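Local coordinates for putative enzyme related to aldose 1-epimerase (Salmonella typhimurium, PDB 2HTA), which probably interconverts the alpha and beta anomers of glucose 6-phosphate, as a monomeric hexose-6-phosphate 1-epimerase of the galactose mutarotase fold, at residues Ala87-Val92 with Val265-Met270; Gly256-Pro261 with Asp273-Phe278; Val130-Glu135 with Phe156-Thr161; Pro31-Arg36 with His123-Asn128. All blocks are in the same frame, centred on the assembly; numbering follows the deposited sequence.

Contact 1: residues Ala87-Val92 with Val265-Met270; sequences ALRGGV and VSMGDM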
loop_
_atom_site.group_PDB
_atom_site.type_symbol
_atom_site.label_atom_id
_atom_site.label_comp_id
_atom_site.label_asym_id
_atom_site.label_seq_id
_atom_site.Cartn_x
_atom_site.Cartn_y
_atom_site.Cartn_z
ATOM N N ALA A 87 10.392 4.677 -6.697
ATOM C CA ALA A 87 9.312 4.186 -5.824
ATOM C C ALA A 87 9.000 5.163 -4.740
ATOM O O ALA A 87 9.892 5.713 -4.082
ATOM C CB ALA A 87 9.664 2.809 -5.240
ATOM N N LEU A 88 7.711 5.402 -4.535
ATOM C CA LEU A 88 7.244 6.310 -3.489
ATOM C C LEU A 88 7.239 5.624 -2.127
ATOM O O LEU A 88 6.828 4.438 -2.033
ATOM C CB LEU A 88 5.852 6.791 -3.849
ATOM C CG LEU A 88 5.770 7.791 -5.004
ATOM C CD1 LEU A 88 4.518 7.514 -5.836
ATOM C CD2 LEU A 88 5.842 9.271 -4.509
ATOM N N ARG A 89 7.706 6.332 -1.080
ATOM C CA ARG A 89 7.792 5.738 0.258
ATOM C C ARG A 89 6.542 6.119 1.077
ATOM O O ARG A 89 6.380 7.287 1.431
ATOM C CB ARG A 89 9.042 6.219 1.039
ATOM C CG ARG A 89 9.160 5.630 2.437
ATOM C CD ARG A 89 9.443 4.118 2.476
ATOM N NE ARG A 89 10.693 3.758 1.808
ATOM C CZ ARG A 89 11.119 2.515 1.628
ATOM N NH1 ARG A 89 10.378 1.474 2.040
ATOM N NH2 ARG A 89 12.304 2.298 1.001
ATOM N N GLY A 90 5.724 5.126 1.410
ATOM C CA GLY A 90 4.454 5.425 2.151
ATOM C C GLY A 90 3.250 5.028 1.334
ATOM O O GLY A 90 3.373 4.447 0.257
ATOM N N GLY A 91 2.053 5.312 1.852
ATOM C CA GLY A 91 0.859 5.019 1.108
ATOM C C GLY A 91 0.688 3.527 0.931
ATOM O O GLY A 91 0.973 2.752 1.853
ATOM N N VAL A 92 0.251 3.115 -0.265
ATOM C CA VAL A 92 -0.018 1.684 -0.536
ATOM C C VAL A 92 0.727 1.297 -1.849
ATOM O O VAL A 92 0.158 1.287 -2.932
ATOM C CB VAL A 92 -1.556 1.393 -0.650
ATOM C CG1 VAL A 92 -1.790 -0.111 -0.943
ATOM C CG2 VAL A 92 -2.285 1.780 0.682
ATOM N N VAL A 265 16.985 5.550 9.807
ATOM C CA VAL A 265 18.074 6.496 9.592
ATOM C C VAL A 265 18.773 6.296 8.257
ATOM O O VAL A 265 19.057 7.267 7.556
ATOM C CB VAL A 265 19.120 6.481 10.763
ATOM C CG1 VAL A 265 20.370 7.320 10.377
ATOM C CG2 VAL A 265 18.504 6.991 12.064
ATOM N N SER A 266 19.059 5.064 7.877
ATOM C CA SER A 266 19.819 4.870 6.637
ATOM C C SER A 266 18.985 4.932 5.350
ATOM O O SER A 266 19.545 5.105 4.278
ATOM C CB SER A 266 20.645 3.576 6.699
ATOM O OG SER A 266 19.775 2.464 6.789
ATOM N N MET A 267 17.653 4.814 5.449
ATOM C CA MET A 267 16.800 4.928 4.273
ATOM C C MET A 267 16.639 6.396 3.906
ATOM O O MET A 267 16.030 7.158 4.641
ATOM C CB MET A 267 15.441 4.290 4.551
ATOM C CG MET A 267 15.562 2.819 4.865
ATOM S SD MET A 267 14.033 2.029 5.437
ATOM C CE MET A 267 13.005 2.406 4.107
ATOM N N GLY A 268 17.151 6.784 2.747
ATOM C CA GLY A 268 17.112 8.168 2.311
ATOM C C GLY A 268 15.742 8.745 1.972
ATOM O O GLY A 268 15.566 9.963 2.013
ATOM N N ASP A 269 14.763 7.897 1.655
ATOM C CA ASP A 269 13.407 8.384 1.355
ATOM C C ASP A 269 12.459 8.400 2.580
ATOM O O ASP A 269 11.235 8.547 2.460
ATOM C CB ASP A 269 12.829 7.587 0.158
ATOM C CG ASP A 269 12.730 6.104 0.419
ATOM O OD1 ASP A 269 12.344 5.391 -0.532
ATOM O OD2 ASP A 269 13.006 5.656 1.571
ATOM N N MET A 270 13.061 8.259 3.752
ATOM C CA MET A 270 12.383 8.236 5.062
ATOM C C MET A 270 12.979 9.297 5.987
ATOM O O MET A 270 14.177 9.489 5.993
ATOM C CB MET A 270 12.588 6.846 5.712
ATOM C CG MET A 270 11.749 6.591 6.947
ATOM S SD MET A 270 11.408 4.843 7.276
ATOM C CE MET A 270 10.521 4.683 5.737
HETATM O O HOH W 1 10.417 3.461 -1.722
HETATM O O HOH W 2 12.416 6.105 -3.006
#
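R89 reaches across to the turn that follows helix 260-266 and sets its side chain against three residues of it. Its CG stands anti to the backbone N (chi1 180°), and bends at chi2 and chi3 bring NE round to the carboxylate of D269. That carboxylate is turned nearly broadside to the guanidinium, the two planes 79° apart, so this is a salt bridge of crossed groups, not a flat two-pronged pair. Its main bond runs from R89 NE to D269 OD2 at 3.0 Å; OD2 lies close to the guanidinium plane but is approached from above the carboxylate plane. D269 OD1 adds weak bonds from NE and NH2. The methyl CE of M267 sits over one face of the guanidinium, a water lies on the other, and M270 CE packs on the aliphatic R89 CD at 3.5 Å. A type I turn from M267 to M270 presents all three side chains. Two waters link D269 OD1 to the carbonyl O of A87, one only weakly on the A87 side. R89 probably binds substrate, as in relatives; the salt bridge and its NH1 bond to Y181 OH fix the head's rotation, and the nearby carboxylate would favour its charged form.

Contact 2: residues Gly256-Pro261 with Asp273-Phe278; sequences GWNPGP and DGYKTF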
loop_
_atom_site.group_PDB
_atom_site.type_symbol
_atom_site.label_atom_id
_atom_site.label_comp_id
_atom_site.label_asym_id
_atom_site.label_seq_id
_atom_site.Cartn_x
_atom_site.Cartn_y
_atom_site.Cartn_z
ATOM N N GLY A 256 3.755 -8.072 8.428
ATOM C CA GLY A 256 3.849 -6.957 9.351
ATOM C C GLY A 256 5.295 -6.459 9.320
ATOM O O GLY A 256 6.229 -7.260 9.462
ATOM N N TRP A 257 5.488 -5.139 9.151
ATOM C CA TRP A 257 6.854 -4.633 9.055
ATOM C C TRP A 257 6.923 -3.259 9.707
ATOM O O TRP A 257 6.041 -2.414 9.505
ATOM C CB TRP A 257 7.245 -4.504 7.586
ATOM C CG TRP A 257 8.597 -3.902 7.363
ATOM C CD1 TRP A 257 9.783 -4.431 7.731
ATOM C CD2 TRP A 257 8.877 -2.668 6.703
ATOM N NE1 TRP A 257 10.819 -3.586 7.356
ATOM C CE2 TRP A 257 10.276 -2.511 6.686
ATOM C CE3 TRP A 257 8.077 -1.676 6.110
ATOM C CZ2 TRP A 257 10.894 -1.385 6.106
ATOM C CZ3 TRP A 257 8.694 -0.546 5.521
ATOM C CH2 TRP A 257 10.089 -0.422 5.522
ATOM N N ASN A 258 7.984 -3.044 10.468
ATOM C CA ASN A 258 8.451 -1.687 10.817
ATOM C C ASN A 258 9.966 -1.737 10.846
ATOM O O ASN A 258 10.518 -2.682 11.372
ATOM C CB ASN A 258 7.928 -1.252 12.172
ATOM C CG ASN A 258 8.422 0.149 12.554
ATOM O OD1 ASN A 258 9.556 0.283 12.992
ATOM N ND2 ASN A 258 7.563 1.193 12.410
ATOM N N PRO A 259 10.637 -0.750 10.248
ATOM C CA PRO A 259 12.102 -0.884 10.019
ATOM C C PRO A 259 12.867 -0.663 11.297
ATOM O O PRO A 259 14.005 -1.072 11.384
ATOM C CB PRO A 259 12.406 0.246 9.034
ATOM C CG PRO A 259 11.312 1.282 9.205
ATOM C CD PRO A 259 10.081 0.486 9.639
ATOM N N GLY A 260 12.232 -0.049 12.304
ATOM C CA GLY A 260 12.972 0.375 13.501
ATOM C C GLY A 260 13.936 1.541 13.195
ATOM O O GLY A 260 14.075 1.981 12.051
ATOM N N PRO A 261 14.678 2.003 14.216
ATOM C CA PRO A 261 15.408 3.263 14.083
ATOM C C PRO A 261 16.666 3.269 13.179
ATOM O O PRO A 261 16.815 4.203 12.377
ATOM C CB PRO A 261 15.712 3.640 15.543
ATOM C CG PRO A 261 15.771 2.375 16.249
ATOM C CD PRO A 261 14.808 1.420 15.558
ATOM N N ASP A 273 13.244 9.672 12.037
ATOM C CA ASP A 273 12.270 9.187 13.021
ATOM C C ASP A 273 10.955 8.661 12.389
ATOM O O ASP A 273 9.961 8.455 13.101
ATOM C CB ASP A 273 11.917 10.281 14.028
ATOM C CG ASP A 273 13.019 10.492 15.046
ATOM O OD1 ASP A 273 13.835 9.541 15.260
ATOM O OD2 ASP A 273 13.085 11.596 15.637
ATOM N N GLY A 274 10.945 8.467 11.074
ATOM C CA GLY A 274 9.710 7.997 10.385
ATOM C C GLY A 274 9.098 6.736 10.971
ATOM O O GLY A 274 7.854 6.596 11.070
ATOM N N TYR A 275 9.956 5.798 11.349
ATOM C CA TYR A 275 9.503 4.505 11.889
ATOM C C TYR A 275 8.605 4.645 13.111
ATOM O O TYR A 275 7.823 3.758 13.389
ATOM C CB TYR A 275 10.683 3.609 12.239
ATOM C CG TYR A 275 11.344 4.034 13.567
ATOM C CD1 TYR A 275 11.072 3.340 14.768
ATOM C CD2 TYR A 275 12.171 5.155 13.622
ATOM C CE1 TYR A 275 11.632 3.735 15.980
ATOM C CE2 TYR A 275 12.730 5.558 14.822
ATOM C CZ TYR A 275 12.463 4.836 15.988
ATOM O OH TYR A 275 13.050 5.257 17.168
ATOM N N LYS A 276 8.703 5.762 13.828
ATOM C CA LYS A 276 7.874 6.026 14.983
ATOM C C LYS A 276 6.362 6.084 14.697
ATOM O O LYS A 276 5.583 5.787 15.579
ATOM C CB LYS A 276 8.286 7.340 15.650
ATOM C CG LYS A 276 9.611 7.133 16.396
ATOM C CD LYS A 276 10.058 8.376 17.131
ATOM C CE LYS A 276 11.254 8.033 18.029
ATOM N NZ LYS A 276 11.615 9.163 18.965
ATOM N N THR A 277 5.974 6.529 13.501
ATOM C CA THR A 277 4.572 6.823 13.250
ATOM C C THR A 277 3.920 5.994 12.135
ATOM O O THR A 277 2.842 6.359 11.619
ATOM C CB THR A 277 4.340 8.323 13.014
ATOM O OG1 THR A 277 5.244 8.790 11.998
ATOM C CG2 THR A 277 4.605 9.080 14.342
ATOM N N PHE A 278 4.525 4.845 11.819
ATOM C CA PHE A 278 3.816 3.884 10.968
ATOM C C PHE A 278 4.062 2.441 11.331
ATOM O O PHE A 278 5.088 2.095 11.967
ATOM C CB PHE A 278 4.098 4.147 9.477
ATOM C CG PHE A 278 5.437 3.604 8.990
ATOM C CD1 PHE A 278 5.569 2.281 8.535
ATOM C CD2 PHE A 278 6.567 4.433 8.988
ATOM C CE1 PHE A 278 6.804 1.789 8.095
ATOM C CE2 PHE A 278 7.814 3.946 8.518
ATOM C CZ PHE A 278 7.912 2.643 8.068
#
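The Y275 ring lies flat on the backbone of G260 and P261: the G260 carbonyl carbon is 3.6 Å from Y275 CG, P261 N sits over the ring centre, and P261 CD makes a CH-pi contact. The positive phi of G260 (69°) suits glycine, and a CB there would run into P261 CD. P259 is the next bump, wedged into the hollow between the two aromatic residues of the opposing turn: its CD meets F278 CZ tip to tip at 3.4 Å while its CG touches Y275 CB. F278 CE1 then comes up to W257 CZ3, the two rings oblique at 49°.

Behind these bumps N258 pushes its amide into the bend of the 3-10 turn at 274-276, and two carbonyls receive it. CG is anti to the backbone N (chi1 179°), which sends ND2 between Y275 O, 2.8 Å away, and F278 O, 2.7 Å from the same ND2. Both oxygens lie near the amide plane; the bond to Y275 O is the straighter of the two and falls on a lone pair. The other end of the amide, OD1, accepts from G260 N at 2.8 Å, a capping bond.

The W257 ring lies close to the probable substrate-binding D223 and the presumed catalytic H179. Strand 253-258 pairs with strand 278-286, W257 bonding through its backbone to C280, so the contact closes the connection that leaves one strand through the turn into helix 260-266 and returns to the other.

Contact 3: residues Val130-Glu135 with Phe156-Thr161; sequences VMLTFE and FKVGKT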
loop_
_atom_site.group_PDB
_atom_site.type_symbol
_atom_site.label_atom_id
_atom_site.label_comp_id
_atom_site.label_asym_id
_atom_site.label_seq_id
_atom_site.Cartn_x
_atom_site.Cartn_y
_atom_site.Cartn_z
ATOM N N VAL A 130 -15.798 8.160 -3.640
ATOM C CA VAL A 130 -15.375 8.122 -5.036
ATOM C C VAL A 130 -14.827 6.730 -5.367
ATOM O O VAL A 130 -14.230 6.084 -4.492
ATOM C CB VAL A 130 -14.269 9.187 -5.321
ATOM C CG1 VAL A 130 -13.924 9.213 -6.806
ATOM C CG2 VAL A 130 -14.749 10.578 -4.924
ATOM N N MET A 131 -15.069 6.263 -6.580
ATOM C CA MET A 131 -14.455 4.998 -7.064
ATOM C C MET A 131 -13.539 5.337 -8.190
ATOM O O MET A 131 -13.918 6.166 -9.026
ATOM C CB MET A 131 -15.550 4.075 -7.656
ATOM C CG MET A 131 -16.647 3.602 -6.680
ATOM S SD MET A 131 -17.906 2.623 -7.666
ATOM C CE MET A 131 -16.868 1.329 -8.421
ATOM N N LEU A 132 -12.377 4.671 -8.291
ATOM C CA LEU A 132 -11.444 4.988 -9.381
ATOM C C LEU A 132 -10.829 3.686 -9.888
ATOM O O LEU A 132 -10.581 2.769 -9.091
ATOM C CB LEU A 132 -10.275 5.859 -8.878
ATOM C CG LEU A 132 -10.546 7.227 -8.224
ATOM C CD1 LEU A 132 -10.739 7.024 -6.732
ATOM C CD2 LEU A 132 -9.304 8.110 -8.471
ATOM N N THR A 133 -10.588 3.630 -11.201
ATOM C CA THR A 133 -9.922 2.463 -11.801
ATOM C C THR A 133 -8.718 2.974 -12.553
ATOM O O THR A 133 -8.858 3.813 -13.431
ATOM C CB THR A 133 -10.800 1.793 -12.781
ATOM O OG1 THR A 133 -11.987 1.332 -12.110
ATOM C CG2 THR A 133 -10.089 0.585 -13.347
ATOM N N PHE A 134 -7.551 2.432 -12.222
ATOM C CA PHE A 134 -6.291 2.751 -12.913
ATOM C C PHE A 134 -5.886 1.519 -13.713
ATOM O O PHE A 134 -6.165 0.359 -13.314
ATOM C CB PHE A 134 -5.202 3.078 -11.876
ATOM C CG PHE A 134 -5.440 4.333 -11.104
ATOM C CD1 PHE A 134 -6.206 4.327 -9.893
ATOM C CD2 PHE A 134 -4.942 5.539 -11.571
ATOM C CE1 PHE A 134 -6.396 5.541 -9.162
ATOM C CE2 PHE A 134 -5.120 6.725 -10.824
ATOM C CZ PHE A 134 -5.836 6.728 -9.648
ATOM N N GLU A 135 -5.179 1.737 -14.828
ATOM C CA GLU A 135 -4.775 0.585 -15.657
ATOM C C GLU A 135 -3.280 0.709 -16.027
ATOM O O GLU A 135 -2.820 1.796 -16.386
ATOM C CB GLU A 135 -5.593 0.620 -16.943
ATOM C CG GLU A 135 -5.272 -0.545 -17.878
ATOM C CD GLU A 135 -6.157 -0.499 -19.121
ATOM O OE1 GLU A 135 -5.892 0.304 -20.022
ATOM O OE2 GLU A 135 -7.163 -1.215 -19.165
ATOM N N PHE A 156 -10.093 1.318 -6.730
ATOM C CA PHE A 156 -10.163 1.869 -5.391
ATOM C C PHE A 156 -11.559 2.353 -5.082
ATOM O O PHE A 156 -12.235 2.840 -5.980
ATOM C CB PHE A 156 -9.260 3.082 -5.285
ATOM C CG PHE A 156 -7.820 2.753 -5.492
ATOM C CD1 PHE A 156 -7.303 2.675 -6.783
ATOM C CD2 PHE A 156 -7.011 2.442 -4.394
ATOM C CE1 PHE A 156 -5.911 2.339 -6.979
ATOM C CE2 PHE A 156 -5.627 2.150 -4.595
ATOM C CZ PHE A 156 -5.120 2.085 -5.875
ATOM N N LYS A 157 -11.975 2.233 -3.828
ATOM C CA LYS A 157 -13.218 2.891 -3.332
ATOM C C LYS A 157 -12.805 3.708 -2.127
ATOM O O LYS A 157 -12.319 3.137 -1.168
ATOM C CB LYS A 157 -14.231 1.818 -2.942
ATOM C CG LYS A 157 -14.659 0.993 -4.094
ATOM C CD LYS A 157 -15.980 0.258 -3.715
ATOM C CE LYS A 157 -16.538 -0.524 -4.881
ATOM N NZ LYS A 157 -17.732 -1.286 -4.411
ATOM N N VAL A 158 -12.881 5.043 -2.185
ATOM C CA VAL A 158 -12.443 5.839 -1.066
ATOM C C VAL A 158 -13.624 6.595 -0.501
ATOM O O VAL A 158 -14.313 7.294 -1.218
ATOM C CB VAL A 158 -11.239 6.799 -1.395
ATOM C CG1 VAL A 158 -10.011 5.945 -1.808
ATOM C CG2 VAL A 158 -11.573 7.759 -2.552
ATOM N N GLY A 159 -13.883 6.363 0.757
ATOM C CA GLY A 159 -15.014 6.958 1.430
ATOM C C GLY A 159 -14.859 6.791 2.899
ATOM O O GLY A 159 -13.787 6.997 3.463
ATOM N N LYS A 160 -15.949 6.416 3.564
ATOM C CA LYS A 160 -15.876 6.040 5.010
ATOM C C LYS A 160 -14.913 4.853 5.241
ATOM O O LYS A 160 -14.261 4.738 6.288
ATOM C CB LYS A 160 -17.305 5.648 5.459
ATOM C CG LYS A 160 -17.406 5.183 6.900
ATOM C CD LYS A 160 -18.895 4.955 7.357
ATOM C CE LYS A 160 -19.557 3.909 6.478
ATOM N NZ LYS A 160 -20.866 3.311 7.007
ATOM N N THR A 161 -14.863 3.942 4.282
ATOM C CA THR A 161 -13.857 2.918 4.324
ATOM C C THR A 161 -13.012 3.043 3.027
ATOM O O THR A 161 -13.288 3.867 2.127
ATOM C CB THR A 161 -14.459 1.518 4.352
ATOM O OG1 THR A 161 -15.191 1.275 3.160
ATOM C CG2 THR A 161 -15.362 1.251 5.615
#
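Two neighbouring antiparallel strands, 130-137 and 151-158, are joined here by four backbone hydrogen bonds. V130 and V158 form one hydrogen-bonded pair, V158 N reaching V130 O at 2.9 Å; L132 and F156 form the next, with F156 N 2.8 Å from L132 O and pointing nearly along its C=O axis. Between them M131 and K157 are a non-hydrogen-bonded pair, their CA atoms 4.5 Å apart, and a CA-H...O contact runs from M131 CA to F156 O.

The strands belong to the large antiparallel sheet of the galactose mutarotase beta-sandwich, and the face carrying V130, L132, F156 and V158 is the buried one, packed against strands 41-48 and 51-56. F156 is worth following outward. Its CB lies 4.0 Å from L132 O and 4.5 Å from L132 CD1. CG is anti to the carbonyl carbon (chi1 -63°), which swings the ring toward F134 of the neighbouring strand. CD1 then meets F134 CD1 at 3.7 Å, and CE1 comes closer still, 3.5 Å from the same F134 CD1. The two ring planes are almost perpendicular, at 87°. F55 meets both rings, edge-to-face with F156.

On the other, exposed face M131 and K157 run side by side in the same direction, CG beside CG, until M131 CE lies 4.0 Å from K157 CE.

Contact 4: residues Pro31-Arg36 with His123-Asn128; sequences PVLSRR and HNEDDN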
loop_
_atom_site.group_PDB
_atom_site.type_symbol
_atom_site.label_atom_id
_atom_site.label_comp_id
_atom_site.label_asym_id
_atom_site.label_seq_id
_atom_site.Cartn_x
_atom_site.Cartn_y
_atom_site.Cartn_z
ATOM N N PRO A 31 -16.259 17.748 -9.687
ATOM C CA PRO A 31 -16.192 18.668 -8.557
ATOM C C PRO A 31 -15.256 18.211 -7.422
ATOM O O PRO A 31 -14.758 19.052 -6.667
ATOM C CB PRO A 31 -17.669 18.713 -8.052
ATOM C CG PRO A 31 -18.466 18.367 -9.295
ATOM C CD PRO A 31 -17.643 17.344 -9.995
ATOM N N VAL A 32 -15.000 16.895 -7.284
ATOM C CA VAL A 32 -14.155 16.465 -6.179
ATOM C C VAL A 32 -12.770 15.959 -6.587
ATOM O O VAL A 32 -11.930 15.781 -5.733
ATOM C CB VAL A 32 -14.841 15.435 -5.275
ATOM C CG1 VAL A 32 -16.205 15.990 -4.792
ATOM C CG2 VAL A 32 -15.030 14.168 -6.063
ATOM N N LEU A 33 -12.578 15.717 -7.874
ATOM C CA LEU A 33 -11.370 15.080 -8.415
ATOM C C LEU A 33 -10.628 16.087 -9.240
ATOM O O LEU A 33 -11.185 16.675 -10.169
ATOM C CB LEU A 33 -11.746 13.943 -9.340
ATOM C CG LEU A 33 -12.004 12.541 -8.776
ATOM C CD1 LEU A 33 -12.387 11.592 -9.941
ATOM C CD2 LEU A 33 -10.824 12.029 -7.961
ATOM N N SER A 34 -9.342 16.240 -8.955
ATOM C CA SER A 34 -8.492 17.135 -9.727
ATOM C C SER A 34 -7.177 16.447 -9.992
ATOM O O SER A 34 -6.801 15.532 -9.258
ATOM C CB SER A 34 -8.234 18.438 -8.948
ATOM O OG SER A 34 -7.528 18.198 -7.706
ATOM N N ARG A 35 -6.531 16.833 -11.083
ATOM C CA ARG A 35 -5.107 16.553 -11.266
ATOM C C ARG A 35 -4.190 17.714 -10.823
ATOM O O ARG A 35 -4.455 18.913 -11.109
ATOM C CB ARG A 35 -4.771 16.184 -12.702
ATOM C CG ARG A 35 -3.210 16.090 -12.840
ATOM C CD ARG A 35 -2.696 15.576 -14.141
ATOM N NE ARG A 35 -2.939 16.433 -15.315
ATOM C CZ ARG A 35 -2.078 17.283 -15.878
ATOM N NH1 ARG A 35 -0.862 17.518 -15.382
ATOM N NH2 ARG A 35 -2.494 17.942 -16.968
ATOM N N ARG A 36 -3.115 17.369 -10.109
ATOM C CA ARG A 36 -2.152 18.355 -9.625
ATOM C C ARG A 36 -0.797 17.740 -9.902
ATOM O O ARG A 36 -0.718 16.629 -10.446
ATOM C CB ARG A 36 -2.363 18.596 -8.124
ATOM C CG ARG A 36 -3.859 18.743 -7.809
ATOM C CD ARG A 36 -4.131 19.450 -6.481
ATOM N NE ARG A 36 -5.536 19.321 -6.087
ATOM C CZ ARG A 36 -5.999 19.812 -4.956
ATOM N NH1 ARG A 36 -5.165 20.518 -4.199
ATOM N NH2 ARG A 36 -7.285 19.634 -4.589
ATOM N N HIS A 123 -13.896 6.440 -13.308
ATOM C CA HIS A 123 -14.194 6.853 -11.969
ATOM C C HIS A 123 -15.659 7.205 -11.898
ATOM O O HIS A 123 -16.270 7.464 -12.921
ATOM C CB HIS A 123 -13.294 8.065 -11.560
ATOM C CG HIS A 123 -13.351 9.201 -12.524
ATOM N ND1 HIS A 123 -14.257 10.239 -12.390
ATOM C CD2 HIS A 123 -12.623 9.471 -13.641
ATOM C CE1 HIS A 123 -14.107 11.079 -13.403
ATOM N NE2 HIS A 123 -13.108 10.645 -14.161
ATOM N N ASN A 124 -16.207 7.117 -10.698
ATOM C CA ASN A 124 -17.539 7.662 -10.409
ATOM C C ASN A 124 -17.596 8.148 -8.978
ATOM O O ASN A 124 -16.716 7.878 -8.168
ATOM C CB ASN A 124 -18.637 6.633 -10.735
ATOM C CG ASN A 124 -18.557 5.445 -9.889
ATOM O OD1 ASN A 124 -19.162 5.402 -8.812
ATOM N ND2 ASN A 124 -17.849 4.406 -10.376
ATOM N N GLU A 125 -18.616 8.916 -8.651
ATOM C CA GLU A 125 -18.663 9.468 -7.316
ATOM C C GLU A 125 -20.132 9.705 -6.947
ATOM O O GLU A 125 -20.998 9.731 -7.837
ATOM C CB GLU A 125 -17.871 10.772 -7.290
ATOM C CG GLU A 125 -18.326 11.823 -8.281
ATOM C CD GLU A 125 -17.284 12.923 -8.471
ATOM O OE1 GLU A 125 -16.101 12.619 -8.856
ATOM O OE2 GLU A 125 -17.658 14.089 -8.230
ATOM N N ASP A 126 -20.391 9.782 -5.659
ATOM C CA ASP A 126 -21.720 10.068 -5.167
ATOM C C ASP A 126 -21.519 10.791 -3.847
ATOM O O ASP A 126 -20.406 11.198 -3.548
ATOM C CB ASP A 126 -22.573 8.770 -5.083
ATOM C CG ASP A 126 -22.020 7.727 -4.094
ATOM O OD1 ASP A 126 -21.155 7.997 -3.225
ATOM O OD2 ASP A 126 -22.491 6.577 -4.147
ATOM N N ASP A 127 -22.579 11.000 -3.060
ATOM C CA ASP A 127 -22.430 11.714 -1.807
ATOM C C ASP A 127 -21.590 10.983 -0.773
ATOM O O ASP A 127 -21.281 11.584 0.255
ATOM C CB ASP A 127 -23.805 11.962 -1.149
ATOM C CG ASP A 127 -24.613 12.983 -1.872
ATOM O OD1 ASP A 127 -24.081 13.747 -2.717
ATOM O OD2 ASP A 127 -25.850 12.989 -1.634
ATOM N N ASN A 128 -21.300 9.684 -0.993
ATOM C CA ASN A 128 -20.575 8.887 0.016
ATOM C C ASN A 128 -19.038 8.820 -0.261
ATOM O O ASN A 128 -18.248 8.687 0.658
ATOM C CB ASN A 128 -21.117 7.456 0.081
ATOM C CG ASN A 128 -22.564 7.418 0.512
ATOM O OD1 ASN A 128 -22.962 8.217 1.344
ATOM N ND2 ASN A 128 -23.329 6.531 -0.045
#
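This is a contact between two sheets of the beta-sandwich: residues 31-36 run from a loop into strand 33-38, next to the outermost strand of its sheet, and 123-128 run off strand 119-125, an edge strand of the large sheet. The backbones stay well apart, V32 and E125 being nearest at 8.4 Å between CA atoms, so side chains do all the bridging, and no hydrogen bond crosses.

H123 and E125, two residues apart on their strand, both point at the other segment, and both hold CG in the crowded position between the backbone N and the carbonyl carbon (chi1 53° and 57°). E125 is extended beyond CG, which carries its carboxylate tip to tip onto V32, whose CG2, itself in the crowded position, is 3.4 Å from E125 OE1 and equally near OE2. P31 CD touches the OE2 side at 3.7 Å. The carboxylate is not left among methyls alone: OE1 takes a hydrogen bond from T30 OG1, just before the segment.

Beyond E125 the chain turns: D126 OD1 accepts from N128 N, an Asx turn that begins the hairpin to strand 130-137. L33 has CG anti to the carbonyl carbon and CD1 anti to CA (chi2 179°), and slides past H123 and E125 in the opposite direction to theirs. Its CD1 ends over one face of the imidazole in a CH-pi contact, 3.4 Å from H123 ND1.

Contacts 1 and 2 sit together on the side of the probable substrate site and share helix 260-266: they touch where M270 SD meets F278 and P259, and where R89 NH1 meets W257. Contacts 3 and 4 adjoin across the chain's centre from contact 2, joined through neighbouring strands 119-125 and 130-137, with M131 N probably hydrogen-bonded to N124 O and V130 packed on V32. Contact 3 is the buried one, a regular strand pairing with an apolar face; contact 4 is surface packing with no bond across it. Contact 1, also at the surface, relies on charge and water, whereas partly buried contact 2 combines an amide with packed rings and prolines.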